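Local coordinates for glycolipid-binding domain-containing protein (Pseudomonas aeruginosa, PDB 2H1T) that is of unknown function but probably binds glycolipids and may take part in their metabolism, at residues I179-P182 against G183-Q186; Y148-L151 against D152-H155; R25-D28 against D29-E32. One frame throughout, in Å; residues are numbered along the deposited sequence.

In the fold
The three contacts follow one another along the chain; none nests inside or crosses another, and each closes a short reversal between neighbouring antiparallel strands. Contact 3 comes first, joining strand 16-26 to strand 30-38 at one side of the six-stranded antiparallel sheet. Contact 2 turns strand 142-152 into strand 155-160 inside the seven-stranded mixed sheet, and contact 1 closes the last hairpin of that sheet, strands 178-181 and 185-187, near the C terminus. Contact centres lie about 15 Å apart for 1 and 2, about 21 Å for 1 and 3, and about 23 Å for 2 and 3. Contacts 1 and 3 both reach the second subunit, where each sheet continues across the interface.

Contact 1 of 3, residues I179-P182 against G183-Q186; sequences IDYP and GLFQ
One carbonyl oxygen, that of Y181, takes two backbone N-H groups, from L184 and F185. L184 N lies 2.8 Å from Y181 O, tilted from the carbonyl plane, whereas F185 N, at 2.9 Å from the same oxygen, lies in the plane on a lone pair. The return bond from Y181 N to F185 O, 3.0 Å, completes a hydrogen-bonded pair. P182 and G183 occupy the turn itself: the ring of P182 fixes phi near the needed value, and the positive phi of G183 (79°) favours a residue without a side chain.

Y181 and F185 send their rings to the same side of the sheet. Y181 CG stands anti to its backbone nitrogen (chi1 -162°) and F185 CG anti to its carbonyl carbon (-58°), which places the rings alongside each other. The edge of F185 is directed toward the face of Y181 in an offset edge-to-face pair, with centroids 6.0 Å apart. L184 adds an apolar contact with the ring, its CD1 3.7 Å from Y181 CE1. On the opposite side of the sheet D180 lies beside Q186, and a water donates to F185 O at 2.9 Å and weakly to D180 OD1.

F185 also meets the ring of W14 of the second subunit, and F185 and Q186 pair with a strand of that subunit, so the sheet crosses the interface. The Y181 side chain is about 4 Å from a bound MPD (methylpentanediol), probably from the crystallisation liquor. The whole is a tight beta hairpin, its type II turn at P182-G183 followed by a classic beta bulge at L184 and F185.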
loop_
_atom_site.group_PDB
_atom_site.type_symbol
_atom_site.label_atom_id
_atom_site.label_comp_id
_atom_site.label_asym_id
_atom_site.label_seq_id
_atom_site.Cartn_x
_atom_site.Cartn_y
_atom_site.Cartn_z
ATOM N N ILE A 179 -3.722 -22.765 1.366
ATOM C CA ILE A 179 -3.381 -22.669 -0.058
ATOM C C ILE A 179 -4.425 -21.795 -0.775
ATOM O O ILE A 179 -4.087 -20.750 -1.367
ATOM C CB ILE A 179 -3.280 -24.110 -0.715
ATOM C CG1 ILE A 179 -2.234 -24.940 0.025
ATOM C CG2 ILE A 179 -2.844 -24.043 -2.226
ATOM C CD1 ILE A 179 -2.128 -26.396 -0.481
ATOM N N ASP A 180 -5.674 -22.251 -0.742
ATOM C CA ASP A 180 -6.808 -21.561 -1.366
ATOM C C ASP A 180 -7.876 -21.305 -0.340
ATOM O O ASP A 180 -8.307 -22.184 0.354
ATOM C CB ASP A 180 -7.419 -22.337 -2.499
ATOM C CG ASP A 180 -6.502 -22.475 -3.679
ATOM O OD1 ASP A 180 -5.774 -21.496 -3.992
ATOM O OD2 ASP A 180 -6.516 -23.556 -4.308
ATOM N N TYR A 181 -8.258 -20.059 -0.264
ATOM C CA TYR A 181 -9.454 -19.594 0.450
ATOM C C TYR A 181 -10.355 -19.176 -0.712
ATOM O O TYR A 181 -10.285 -18.060 -1.208
ATOM C CB TYR A 181 -9.119 -18.437 1.376
ATOM C CG TYR A 181 -10.187 -18.241 2.422
ATOM C CD1 TYR A 181 -11.537 -18.184 2.064
ATOM C CD2 TYR A 181 -9.852 -18.089 3.770
ATOM C CE1 TYR A 181 -12.525 -17.990 3.022
ATOM C CE2 TYR A 181 -10.836 -17.870 4.744
ATOM C CZ TYR A 181 -12.169 -17.850 4.368
ATOM O OH TYR A 181 -13.174 -17.659 5.290
ATOM N N PRO A 182 -11.185 -20.093 -1.198
ATOM C CA PRO A 182 -11.748 -19.892 -2.537
ATOM C C PRO A 182 -12.527 -18.582 -2.718
ATOM O O PRO A 182 -13.417 -18.245 -1.930
ATOM C CB PRO A 182 -12.643 -21.132 -2.748
ATOM C CG PRO A 182 -12.099 -22.167 -1.726
ATOM C CD PRO A 182 -11.638 -21.352 -0.569
ATOM N N GLY A 183 -12.130 -17.835 -3.753
ATOM C CA GLY A 183 -12.762 -16.568 -4.084
ATOM C C GLY A 183 -12.307 -15.414 -3.211
ATOM O O GLY A 183 -12.666 -14.289 -3.494
ATOM N N LEU A 184 -11.516 -15.675 -2.156
ATOM C CA LEU A 184 -11.015 -14.606 -1.301
ATOM C C LEU A 184 -9.488 -14.459 -1.307
ATOM O O LEU A 184 -9.009 -13.331 -1.369
ATOM C CB LEU A 184 -11.469 -14.777 0.144
ATOM C CG LEU A 184 -12.938 -14.455 0.389
ATOM C CD1 LEU A 184 -13.159 -14.559 1.858
ATOM C CD2 LEU A 184 -13.274 -13.101 -0.081
ATOM N N PHE A 185 -8.744 -15.558 -1.171
ATOM C CA PHE A 185 -7.281 -15.484 -1.155
ATOM C C PHE A 185 -6.671 -16.630 -1.895
ATOM O O PHE A 185 -7.229 -17.765 -1.863
ATOM C CB PHE A 185 -6.752 -15.526 0.264
ATOM C CG PHE A 185 -7.273 -14.428 1.128
ATOM C CD1 PHE A 185 -6.714 -13.147 1.070
ATOM C CD2 PHE A 185 -8.305 -14.657 2.011
ATOM C CE1 PHE A 185 -7.191 -12.115 1.883
ATOM C CE2 PHE A 185 -8.801 -13.601 2.840
ATOM C CZ PHE A 185 -8.250 -12.330 2.755
ATOM N N GLN A 186 -5.520 -16.349 -2.522
ATOM C CA GLN A 186 -4.697 -17.375 -3.134
ATOM C C GLN A 186 -3.240 -17.286 -2.658
ATOM O O GLN A 186 -2.584 -16.236 -2.749
ATOM C CB GLN A 186 -4.735 -17.239 -4.644
ATOM C CG GLN A 186 -4.141 -18.393 -5.400
ATOM C CD GLN A 186 -4.125 -18.120 -6.897
ATOM O OE1 GLN A 186 -4.442 -17.009 -7.356
ATOM N NE2 GLN A 186 -3.751 -19.139 -7.675
HETATM O O HOH W 1 -8.092 -19.525 -3.976
#

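Contact 2 of 3, residues Y148-L151 against D152-H155; sequences YTRL and DASH
A classic beta bulge marks the reversal from strand 142-152 to strand 155-160, L151 and D152 together facing H155. The carbonyl of H155 serves both bulge residues: L151 N reaches H155 O at 2.9 Å, with a fairly straight N-H, and D152 N approaches H155 O at 3.3 Å. Beside this backbone link, CB of L151 lies 4.1 Å from CB of H155, and both side chains also pack on V169 in strand 167-172.

D152 to H155 forms a type I beta turn, and the D152 side chain ties it from within. Its CG sits between the backbone nitrogen and the carbonyl carbon (chi1 65°), which folds the short carboxylate back over the turn. There the syn side of OD1 receives H155 ND1 at 2.8 Å, and the bond lies in the plane of the imidazole. This bond fixes the rotation of the imidazole, and the neighbouring carboxylate would probably favour its protonated form. OD1 also takes a weak bond from S154 N, an Asx turn: the short side chain of aspartate brings its acceptor back to the main-chain N-H two residues on.

R150 approaches from the strand side with its chain extended. Its CG packs 3.4 Å from D152 O, and its guanidinium lies over the turn, A153 CA 3.7 Å above one face, displaced toward the rim. A153 CB also touches NH2, so a short side chain suits a place next to the flat group. The polar end of R150 is directed mainly to D123, with which NE forms a salt bridge.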
loop_
_atom_site.group_PDB
_atom_site.type_symbol
_atom_site.label_atom_id
_atom_site.label_comp_id
_atom_site.label_asym_id
_atom_site.label_seq_id
_atom_site.Cartn_x
_atom_site.Cartn_y
_atom_site.Cartn_z
ATOM N N TYR A 148 -15.338 -24.602 12.858
ATOM C CA TYR A 148 -14.488 -25.350 11.946
ATOM C C TYR A 148 -14.869 -26.833 11.949
ATOM O O TYR A 148 -15.025 -27.465 13.007
ATOM C CB TYR A 148 -13.016 -25.211 12.356
ATOM C CG TYR A 148 -12.340 -23.900 12.030
ATOM C CD1 TYR A 148 -12.606 -22.745 12.774
ATOM C CD2 TYR A 148 -11.357 -23.840 11.050
ATOM C CE1 TYR A 148 -11.938 -21.512 12.473
ATOM C CE2 TYR A 148 -10.700 -22.647 10.752
ATOM C CZ TYR A 148 -11.010 -21.499 11.461
ATOM O OH TYR A 148 -10.358 -20.331 11.155
ATOM N N THR A 149 -15.021 -27.397 10.745
ATOM C CA THR A 149 -15.178 -28.816 10.600
ATOM C C THR A 149 -14.102 -29.388 9.670
ATOM O O THR A 149 -13.925 -28.903 8.544
ATOM C CB THR A 149 -16.608 -29.118 10.102
ATOM O OG1 THR A 149 -17.553 -28.464 10.989
ATOM C CG2 THR A 149 -16.855 -30.604 10.056
ATOM N N ARG A 150 -13.384 -30.415 10.126
ATOM C CA ARG A 150 -12.437 -31.101 9.275
ATOM C C ARG A 150 -13.149 -32.060 8.311
ATOM O O ARG A 150 -13.852 -32.990 8.724
ATOM C CB ARG A 150 -11.363 -31.825 10.092
ATOM C CG ARG A 150 -10.463 -32.700 9.248
ATOM C CD ARG A 150 -9.264 -33.196 10.017
ATOM N NE ARG A 150 -8.744 -34.398 9.406
ATOM C CZ ARG A 150 -7.518 -34.886 9.577
ATOM N NH1 ARG A 150 -6.640 -34.257 10.331
ATOM N NH2 ARG A 150 -7.158 -35.987 8.912
ATOM N N LEU A 151 -12.946 -31.850 7.020
ATOM C CA LEU A 151 -13.612 -32.653 5.984
ATOM C C LEU A 151 -12.675 -33.781 5.593
ATOM O O LEU A 151 -13.089 -34.941 5.452
ATOM C CB LEU A 151 -13.995 -31.811 4.763
ATOM C CG LEU A 151 -14.886 -30.582 5.040
ATOM C CD1 LEU A 151 -15.118 -29.807 3.735
ATOM C CD2 LEU A 151 -16.200 -31.016 5.707
ATOM N N ASP A 152 -11.412 -33.420 5.377
ATOM C CA ASP A 152 -10.317 -34.386 5.220
ATOM C C ASP A 152 -9.029 -33.698 5.656
ATOM O O ASP A 152 -9.088 -32.568 6.174
ATOM C CB ASP A 152 -10.274 -34.997 3.784
ATOM C CG ASP A 152 -9.956 -33.998 2.687
ATOM O OD1 ASP A 152 -9.403 -32.917 2.953
ATOM O OD2 ASP A 152 -10.205 -34.336 1.501
ATOM N N ALA A 153 -7.875 -34.352 5.489
ATOM C CA ALA A 153 -6.612 -33.739 5.989
ATOM C C ALA A 153 -6.354 -32.377 5.415
ATOM O O ALA A 153 -5.783 -31.540 6.085
ATOM C CB ALA A 153 -5.410 -34.609 5.698
ATOM N N SER A 154 -6.762 -32.148 4.175
ATOM C CA SER A 154 -6.417 -30.881 3.514
ATOM C C SER A 154 -7.599 -29.894 3.324
ATOM O O SER A 154 -7.430 -28.803 2.768
ATOM C CB SER A 154 -5.699 -31.195 2.202
ATOM O OG SER A 154 -6.611 -31.645 1.222
ATOM N N HIS A 155 -8.783 -30.250 3.813
ATOM C CA HIS A 155 -9.948 -29.394 3.652
ATOM C C HIS A 155 -10.678 -29.217 4.967
ATOM O O HIS A 155 -11.008 -30.205 5.640
ATOM C CB HIS A 155 -10.934 -29.973 2.649
ATOM C CG HIS A 155 -10.433 -30.059 1.250
ATOM N ND1 HIS A 155 -9.712 -31.137 0.795
ATOM C CD2 HIS A 155 -10.574 -29.216 0.192
ATOM C CE1 HIS A 155 -9.428 -30.960 -0.481
ATOM N NE2 HIS A 155 -9.943 -29.807 -0.873
#

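Contact 3 of 3, residues R25-D28 against D29-E32; sequences RLED and DQAE. With EDO (1,2-ethanediol), chain D.
R25 and E32 form an antiparallel, hydrogen-bonded backbone pair, R25 N to E32 O at 2.8 Å and E32 N to R25 O at 3.0 Å, before the chain reverses at D28 and D29 with E27 N bonded to Q30 O. Backbone angles at D28 and D29 are those of a type I turn. Next to the pair, A31 CA lies 3.2 Å from R25 O, a CA-H...O contact.

On one face of the sheet the R25 and E32 side chains run side by side. The R25 chain bends at chi3 (61°), which turns its guanidinium back to the glutamate. NH2 makes a salt bridge with OE1 of E32 at 3.2 Å, and NH1 adds a weak bond to the same oxygen. The guanidinium and carboxylate planes are 76° apart, and NH2 meets OE1 from above the carboxylate plane. OE2 of E32 accepts a hydrogen bond from a bound ethanediol, probably from the crystallisation liquor, 2.8 Å from its O2.

Nearer the turn, the E27 carboxylate and Q30 amide stack almost parallel; E27 CD lies 3.7 Å from Q30 CG. The other face carries L26 and A31, whose CD1 and CB are 4.0 Å apart, and both pack on W54 of strand 45-54. The strand of R25 and L26 also pairs with one of the second subunit, where D5 of that subunit makes a long, weak ion pair with R25.

The chemistry thus divides by face: apolar groups turn toward W54, while R25 and E32 share a modest, probably solvent-screened ion pair and E27 and Q30 merely stack.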
loop_
_atom_site.group_PDB
_atom_site.type_symbol
_atom_site.label_atom_id
_atom_site.label_comp_id
_atom_site.label_asym_id
_atom_site.label_seq_id
_atom_site.Cartn_x
_atom_site.Cartn_y
_atom_site.Cartn_z
ATOM N N ARG A 25 6.585 -14.124 7.231
ATOM C CA ARG A 25 7.690 -15.012 7.622
ATOM C C ARG A 25 7.264 -15.828 8.842
ATOM O O ARG A 25 6.798 -15.271 9.832
ATOM C CB ARG A 25 8.949 -14.227 7.976
ATOM C CG ARG A 25 10.190 -15.105 8.044
ATOM C CD ARG A 25 11.460 -14.308 8.338
ATOM N NE ARG A 25 11.371 -13.637 9.635
ATOM C CZ ARG A 25 11.135 -12.345 9.822
ATOM N NH1 ARG A 25 10.982 -11.513 8.789
ATOM N NH2 ARG A 25 11.064 -11.874 11.072
ATOM N N LEU A 26 7.466 -17.136 8.775
ATOM C CA LEU A 26 6.989 -18.014 9.814
ATOM C C LEU A 26 8.164 -18.686 10.482
ATOM O O LEU A 26 8.989 -19.328 9.828
ATOM C CB LEU A 26 6.042 -19.080 9.238
ATOM C CG LEU A 26 5.488 -20.081 10.264
ATOM C CD1 LEU A 26 4.638 -19.341 11.321
ATOM C CD2 LEU A 26 4.670 -21.147 9.567
ATOM N N GLU A 27 8.210 -18.532 11.806
ATOM C CA GLU A 27 9.052 -19.365 12.681
ATOM C C GLU A 27 8.205 -20.377 13.448
ATOM O O GLU A 27 6.989 -20.439 13.296
ATOM C CB GLU A 27 9.789 -18.476 13.663
ATOM C CG GLU A 27 10.389 -17.232 13.067
ATOM C CD GLU A 27 11.084 -16.403 14.120
ATOM O OE1 GLU A 27 11.604 -16.985 15.096
ATOM O OE2 GLU A 27 11.091 -15.168 13.976
ATOM N N ASP A 28 8.838 -21.172 14.294
ATOM C CA ASP A 28 8.138 -22.219 14.993
ATOM C C ASP A 28 7.032 -21.683 15.895
ATOM O O ASP A 28 5.939 -22.263 15.951
ATOM C CB ASP A 28 9.114 -23.075 15.833
ATOM C CG ASP A 28 10.016 -23.975 14.972
ATOM O OD1 ASP A 28 9.570 -24.437 13.895
ATOM O OD2 ASP A 28 11.182 -24.210 15.393
ATOM N N ASP A 29 7.334 -20.602 16.608
ATOM C CA ASP A 29 6.432 -20.084 17.631
ATOM C C ASP A 29 5.954 -18.647 17.394
ATOM O O ASP A 29 5.348 -18.042 18.267
ATOM C CB ASP A 29 7.123 -20.206 18.992
ATOM C CG ASP A 29 7.077 -21.632 19.546
ATOM O OD1 ASP A 29 6.464 -22.523 18.911
ATOM O OD2 ASP A 29 7.646 -21.856 20.632
ATOM N N GLN A 30 6.289 -18.093 16.238
ATOM C CA GLN A 30 5.899 -16.735 15.894
ATOM C C GLN A 30 5.919 -16.451 14.381
ATOM O O GLN A 30 6.495 -17.187 13.589
ATOM C CB GLN A 30 6.725 -15.705 16.674
ATOM C CG GLN A 30 8.163 -15.642 16.295
ATOM C CD GLN A 30 8.887 -14.596 17.124
ATOM O OE1 GLN A 30 9.197 -14.832 18.293
ATOM N NE2 GLN A 30 9.135 -13.441 16.534
ATOM N N ALA A 31 5.183 -15.422 13.992
ATOM C CA ALA A 31 5.155 -14.960 12.618
ATOM C C ALA A 31 5.232 -13.466 12.613
ATOM O O ALA A 31 4.799 -12.790 13.559
ATOM C CB ALA A 31 3.900 -15.420 11.862
ATOM N N GLU A 32 5.768 -12.959 11.519
ATOM C CA GLU A 32 5.803 -11.559 11.271
ATOM C C GLU A 32 5.394 -11.335 9.838
ATOM O O GLU A 32 5.853 -12.062 8.941
ATOM C CB GLU A 32 7.206 -11.053 11.517
ATOM C CG GLU A 32 7.237 -9.557 11.732
ATOM C CD GLU A 32 8.624 -8.960 11.605
ATOM O OE1 GLU A 32 9.304 -9.273 10.590
ATOM O OE2 GLU A 32 9.023 -8.165 12.507
HETATM C C1 EDO D . 5.322 -4.808 13.717
HETATM O O1 EDO D . 4.135 -5.002 14.489
HETATM C C2 EDO D . 6.264 -5.994 13.899
HETATM O O2 EDO D . 6.965 -6.316 12.674
HETATM O O HOH W 2 10.251 -18.971 17.231
#